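Local coordinates for protein phosphodiesterase (Candida albicans, PDB 6CPU) that belongs to the phosphodiesterase family, has a largely helical metal-binding domain of the HD clan, and carries zinc and magnesium ions in this structure, at residues L343-G348 with S417-T422; N428-R433 with I453-I458. All coordinates share one frame; numbering follows the deposited sequence.

Contact 1. Residues L343-G348 with S417-T422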
loop_
_atom_site.group_PDB
_atom_site.type_symbol
_atom_site.label_atom_id
_atom_site.label_comp_id
_atom_site.label_asym_id
_atom_site.label_seq_id
_atom_site.Cartn_x
_atom_site.Cartn_y
_atom_site.Cartn_z
ATOM N N LEU A 343 -8.971 -9.155 3.803
ATOM C CA LEU A 343 -7.540 -9.166 3.521
ATOM C C LEU A 343 -7.201 -8.322 2.290
ATOM O O LEU A 343 -6.259 -7.540 2.329
ATOM C CB LEU A 343 -7.042 -10.588 3.321
ATOM C CG LEU A 343 -7.108 -11.422 4.603
ATOM C CD1 LEU A 343 -6.923 -12.892 4.285
ATOM C CD2 LEU A 343 -6.084 -10.936 5.609
ATOM N N VAL A 344 -7.967 -8.493 1.214
ATOM C CA VAL A 344 -7.796 -7.674 0.006
ATOM C C VAL A 344 -7.999 -6.178 0.323
ATOM O O VAL A 344 -7.196 -5.348 -0.100
ATOM C CB VAL A 344 -8.674 -8.178 -1.166
ATOM C CG1 VAL A 344 -8.679 -7.198 -2.322
ATOM C CG2 VAL A 344 -8.167 -9.530 -1.660
ATOM N N ALA A 345 -9.022 -5.828 1.099
ATOM C CA ALA A 345 -9.204 -4.425 1.506
ATOM C C ALA A 345 -8.047 -3.877 2.313
ATOM O O ALA A 345 -7.634 -2.745 2.096
ATOM C CB ALA A 345 -10.507 -4.243 2.276
ATOM N N ALA A 346 -7.506 -4.658 3.252
ATOM C CA ALA A 346 -6.348 -4.202 4.002
ATOM C C ALA A 346 -5.160 -3.932 3.070
ATOM O O ALA A 346 -4.452 -2.931 3.225
ATOM C CB ALA A 346 -5.970 -5.224 5.078
ATOM N N LEU A 347 -4.955 -4.822 2.095
ATOM C CA LEU A 347 -3.886 -4.660 1.108
ATOM C C LEU A 347 -3.989 -3.327 0.341
ATOM O O LEU A 347 -2.968 -2.649 0.101
ATOM C CB LEU A 347 -3.890 -5.839 0.126
ATOM C CG LEU A 347 -2.855 -5.781 -0.998
ATOM C CD1 LEU A 347 -1.439 -5.669 -0.455
ATOM C CD2 LEU A 347 -3.001 -6.989 -1.892
ATOM N N GLY A 348 -5.206 -2.946 -0.025
ATOM C CA GLY A 348 -5.439 -1.752 -0.849
ATOM C C GLY A 348 -5.841 -0.498 -0.095
ATOM O O GLY A 348 -6.106 0.550 -0.705
ATOM N N SER A 417 -16.590 -0.282 1.796
ATOM C CA SER A 417 -17.008 -0.055 3.172
ATOM C C SER A 417 -15.821 -0.118 4.139
ATOM O O SER A 417 -15.631 0.771 4.969
ATOM C CB SER A 417 -18.087 -1.085 3.553
ATOM O OG SER A 417 -18.271 -1.119 4.949
ATOM N N SER A 418 -14.999 -1.154 4.010
ATOM C CA SER A 418 -13.885 -1.367 4.937
ATOM C C SER A 418 -12.802 -0.300 4.738
ATOM O O SER A 418 -12.263 0.241 5.710
ATOM C CB SER A 418 -13.316 -2.781 4.790
ATOM O OG SER A 418 -14.356 -3.764 4.863
ATOM N N ILE A 419 -12.511 0.045 3.483
ATOM C CA ILE A 419 -11.548 1.099 3.241
ATOM C C ILE A 419 -12.041 2.435 3.796
ATOM O O ILE A 419 -11.277 3.148 4.469
ATOM C CB ILE A 419 -11.159 1.189 1.746
ATOM C CG1 ILE A 419 -10.404 -0.087 1.351
ATOM C CG2 ILE A 419 -10.268 2.401 1.520
ATOM C CD1 ILE A 419 -9.980 -0.159 -0.106
ATOM N N LEU A 420 -13.306 2.773 3.546
ATOM C CA LEU A 420 -13.872 4.024 4.059
ATOM C C LEU A 420 -13.857 4.078 5.591
ATOM O O LEU A 420 -13.644 5.138 6.187
ATOM C CB LEU A 420 -15.285 4.247 3.516
ATOM C CG LEU A 420 -15.346 4.638 2.035
ATOM C CD1 LEU A 420 -16.792 4.790 1.589
ATOM C CD2 LEU A 420 -14.569 5.913 1.748
ATOM N N ALA A 421 -13.982 2.911 6.209
ATOM C CA ALA A 421 -13.975 2.799 7.665
ATOM C C ALA A 421 -12.660 3.219 8.327
ATOM O O ALA A 421 -12.652 3.524 9.525
ATOM C CB ALA A 421 -14.349 1.384 8.069
ATOM N N THR A 422 -11.554 3.260 7.577
ATOM C CA THR A 422 -10.261 3.646 8.157
ATOM C C THR A 422 -10.066 5.145 8.357
ATOM O O THR A 422 -9.031 5.554 8.855
ATOM C CB THR A 422 -9.062 3.102 7.349
ATOM O OG1 THR A 422 -9.045 3.702 6.045
ATOM C CG2 THR A 422 -9.158 1.586 7.218
#
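The flat groups in this contact are peptide carbonyls, and the side chain of Ile419 packs against two of them. Its CG1 lies 3.9 Å from Ala345 O. Its terminal CD1 lies 4.0 Å from Gly348 O and also comes near Ala345 O. These are van der Waals approaches of a hydrocarbon to carbonyl oxygens, and no hydrogen bond joins the two segments. The first bond of the Ile419 side chain does not aim at helix 336-348. The longer branch gets there because CG1 sits beside the backbone N (chi1 -66°) and CD1 continues in an extended line. CG2 lies anti to the backbone N.

The CB of Ala345 points toward helix 411-421. It meets Ser418 CB at 4.0 Å and Ile419 CG1 at 4.3 Å. The hydroxyl of Ser418 is hydrogen-bonded to Leu414 O in its own helix, and its CB is the atom that meets the alanine. The small residues Ala345, Gly348 and Ser418 line the interface with Ile419. The two helix segments approach to 9.3 Å between axes and cross at -45°, running broadly the same way. All four touching residues are buried. Phe386 of helix 377-394 also touches Ile419.

Past Ile419 the chain turns. Thr422 OG1 bonds to Ile419 O at 2.8 Å, in the carbonyl plane, and Thr422 N gives the same oxygen a second bond. Thr422 also touches Asp462, a zinc ligand. On the other segment, Ala346 O is hydrogen-bonded to ND1 of the zinc ligand His349, which directly follows Gly348. Asp350, the next residue, is a zinc ligand too. The arrangement is a helix pair beside the His-Asp metal site, as in the all-helical domain of HD-clan phosphodiesterases.

Contact 2. Residues N428-R433 with I453-I458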
loop_
_atom_site.group_PDB
_atom_site.type_symbol
_atom_site.label_atom_id
_atom_site.label_comp_id
_atom_site.label_asym_id
_atom_site.label_seq_id
_atom_site.Cartn_x
_atom_site.Cartn_y
_atom_site.Cartn_z
ATOM N N ASN A 428 -15.369 7.879 15.983
ATOM C CA ASN A 428 -16.442 7.860 16.984
ATOM C C ASN A 428 -17.717 7.171 16.497
ATOM O O ASN A 428 -18.403 6.508 17.279
ATOM C CB ASN A 428 -16.770 9.284 17.457
ATOM C CG ASN A 428 -15.640 9.917 18.255
ATOM O OD1 ASN A 428 -15.565 11.139 18.377
ATOM N ND2 ASN A 428 -14.763 9.090 18.812
ATOM N N GLU A 429 -18.022 7.309 15.209
ATOM C CA GLU A 429 -19.238 6.724 14.658
ATOM C C GLU A 429 -19.182 5.194 14.715
ATOM O O GLU A 429 -20.173 4.561 15.083
ATOM C CB GLU A 429 -19.495 7.224 13.228
ATOM C CG GLU A 429 -20.927 7.697 12.971
ATOM C CD GLU A 429 -21.818 6.642 12.340
ATOM O OE1 GLU A 429 -21.455 6.122 11.262
ATOM O OE2 GLU A 429 -22.893 6.345 12.905
ATOM N N TYR A 430 -18.031 4.603 14.384
ATOM C CA TYR A 430 -17.872 3.135 14.454
ATOM C C TYR A 430 -17.821 2.632 15.900
ATOM O O TYR A 430 -18.333 1.558 16.198
ATOM C CB TYR A 430 -16.648 2.652 13.652
ATOM C CG TYR A 430 -16.828 2.878 12.167
ATOM C CD1 TYR A 430 -17.550 1.980 11.382
ATOM C CD2 TYR A 430 -16.314 4.016 11.557
ATOM C CE1 TYR A 430 -17.741 2.207 10.023
ATOM C CE2 TYR A 430 -16.495 4.251 10.207
ATOM C CZ TYR A 430 -17.209 3.350 9.443
ATOM O OH TYR A 430 -17.379 3.612 8.097
ATOM N N VAL A 431 -17.225 3.418 16.788
ATOM C CA VAL A 431 -17.214 3.094 18.216
ATOM C C VAL A 431 -18.641 3.035 18.771
ATOM O O VAL A 431 -18.968 2.135 19.545
ATOM C CB VAL A 431 -16.367 4.102 19.022
ATOM C CG1 VAL A 431 -16.571 3.918 20.525
ATOM C CG2 VAL A 431 -14.894 3.942 18.675
ATOM N N ASN A 432 -19.480 3.989 18.367
ATOM C CA ASN A 432 -20.887 4.022 18.779
ATOM C C ASN A 432 -21.754 2.977 18.076
ATOM O O ASN A 432 -22.725 2.488 18.652
ATOM C CB ASN A 432 -21.476 5.421 18.567
ATOM C CG ASN A 432 -20.807 6.472 19.431
ATOM O OD1 ASN A 432 -20.098 6.154 20.382
ATOM N ND2 ASN A 432 -21.024 7.736 19.096
ATOM N N ARG A 433 -21.411 2.638 16.835
ATOM C CA ARG A 433 -22.092 1.550 16.116
ATOM C C ARG A 433 -21.759 0.181 16.710
ATOM O O ARG A 433 -22.533 -0.769 16.568
ATOM C CB ARG A 433 -21.729 1.577 14.633
ATOM C CG ARG A 433 -22.407 2.709 13.884
ATOM C CD ARG A 433 -21.623 3.156 12.666
ATOM N NE ARG A 433 -21.787 2.259 11.527
ATOM C CZ ARG A 433 -21.397 2.543 10.286
ATOM N NH1 ARG A 433 -20.813 3.705 10.004
ATOM N NH2 ARG A 433 -21.593 1.658 9.317
ATOM N N ILE A 453 -18.190 -5.826 11.470
ATOM C CA ILE A 453 -17.058 -6.605 11.965
ATOM C C ILE A 453 -15.830 -6.341 11.089
ATOM O O ILE A 453 -14.742 -6.089 11.595
ATOM C CB ILE A 453 -17.345 -8.121 12.007
ATOM C CG1 ILE A 453 -18.528 -8.433 12.940
ATOM C CG2 ILE A 453 -16.106 -8.876 12.467
ATOM C CD1 ILE A 453 -18.447 -7.758 14.287
ATOM N N SER A 454 -16.033 -6.376 9.778
ATOM C CA SER A 454 -14.970 -6.064 8.817
ATOM C C SER A 454 -14.379 -4.680 9.076
ATOM O O SER A 454 -13.157 -4.530 9.134
ATOM C CB SER A 454 -15.513 -6.160 7.405
ATOM O OG SER A 454 -15.992 -7.468 7.161
ATOM N N ALA A 455 -15.249 -3.684 9.275
ATOM C CA ALA A 455 -14.823 -2.314 9.559
ATOM C C ALA A 455 -13.999 -2.207 10.831
ATOM O O ALA A 455 -12.995 -1.503 10.882
ATOM C CB ALA A 455 -16.030 -1.393 9.647
ATOM N N LEU A 456 -14.433 -2.901 11.874
ATOM C CA LEU A 456 -13.720 -2.865 13.137
ATOM C C LEU A 456 -12.361 -3.541 13.036
ATOM O O LEU A 456 -11.397 -3.071 13.610
ATOM C CB LEU A 456 -14.564 -3.514 14.242
ATOM C CG LEU A 456 -15.853 -2.753 14.581
ATOM C CD1 LEU A 456 -16.750 -3.611 15.472
ATOM C CD2 LEU A 456 -15.556 -1.410 15.230
ATOM N N LEU A 457 -12.289 -4.640 12.306
ATOM C CA LEU A 457 -11.033 -5.373 12.193
ATOM C C LEU A 457 -10.003 -4.566 11.403
ATOM O O LEU A 457 -8.868 -4.409 11.850
ATOM C CB LEU A 457 -11.256 -6.759 11.585
ATOM C CG LEU A 457 -11.947 -7.755 12.534
ATOM C CD1 LEU A 457 -12.130 -9.099 11.860
ATOM C CD2 LEU A 457 -11.158 -7.896 13.827
ATOM N N ILE A 458 -10.414 -4.005 10.265
ATOM C CA ILE A 458 -9.491 -3.194 9.471
ATOM C C ILE A 458 -9.093 -1.940 10.248
ATOM O O ILE A 458 -7.960 -1.517 10.167
ATOM C CB ILE A 458 -10.053 -2.873 8.062
ATOM C CG1 ILE A 458 -8.921 -2.439 7.115
ATOM C CG2 ILE A 458 -11.157 -1.823 8.137
ATOM C CD1 ILE A 458 -9.375 -2.272 5.676
#
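Tyr430 has the most surface buried in this contact, followed by Leu456 and Ala455. The tyrosine ring comes to Ala455 along the side that carries CD1 and CE1. Ala455 CB is 4.0 Å from Tyr430 CE1 and nearly as close to CD1. The methyl group meets the ring at an oblique angle. The ring CG stands beside the backbone N (chi1 -66°), and the tyrosine already leaves its backbone toward helix 446-462.

Leu456 covers the base of the same residue. Its CD2 lies 4.2 Å from Tyr430 O and 4.5 Å from Tyr430 CB. The leucine side chain starts out past the other helix, but its branched end comes closer. Ala455 and Leu456 therefore divide the work: one meets the ring, the other the CB and backbone carbonyl. All the contacts are apolar packing or close approaches to a carbonyl, with no hydrogen bond across.

The two helices belong to the helical domain of the phosphodiesterase family. Helix 446-462 ends with Asp462, a ligand of the zinc ion, while helix 427-438 packs against it. Ala421 of helix 411-421 touches both Tyr430 and Ala455, and Lys459 also touches the tyrosine.

Arg433, one turn on from Glu429, lays one face of its guanidinium against the tyrosine. Tyr430 CE1 lies 3.4 Å above the Arg433 guanidinium plane, displaced toward its rim. A salt bridge within the helix restrains that guanidinium: Arg433 NH1 bonds to Glu429 OE1 at 2.8 Å. The acid and the arginine are both exposed. The bond is bent, with an N-H...O angle of 136°. The carboxylate is met on its syn side, 30° out of its plane.

Overall arrangement
Contacts 1 and 2 have centres 12 Å apart and touch directly. Helix 411-421 of contact 1 lies against both helices of contact 2. Ala421 CB is 3.6 Å from Ala455 CB, and Ala421 CA is 3.5 Å from Tyr430 OH. Ser418 O also packs on Ile458 CG2, at 3.4 Å. Helix 411-421 is followed in the chain by helix 427-438. Contact 1 is the nearer to the metals: the side chain of Ile419 is about 7 Å from the magnesium ion and about 9 Å from the zinc ion. The side chain of Tyr430 in contact 2 is about 12 Å from the magnesium ion and about 14 Å from the zinc ion.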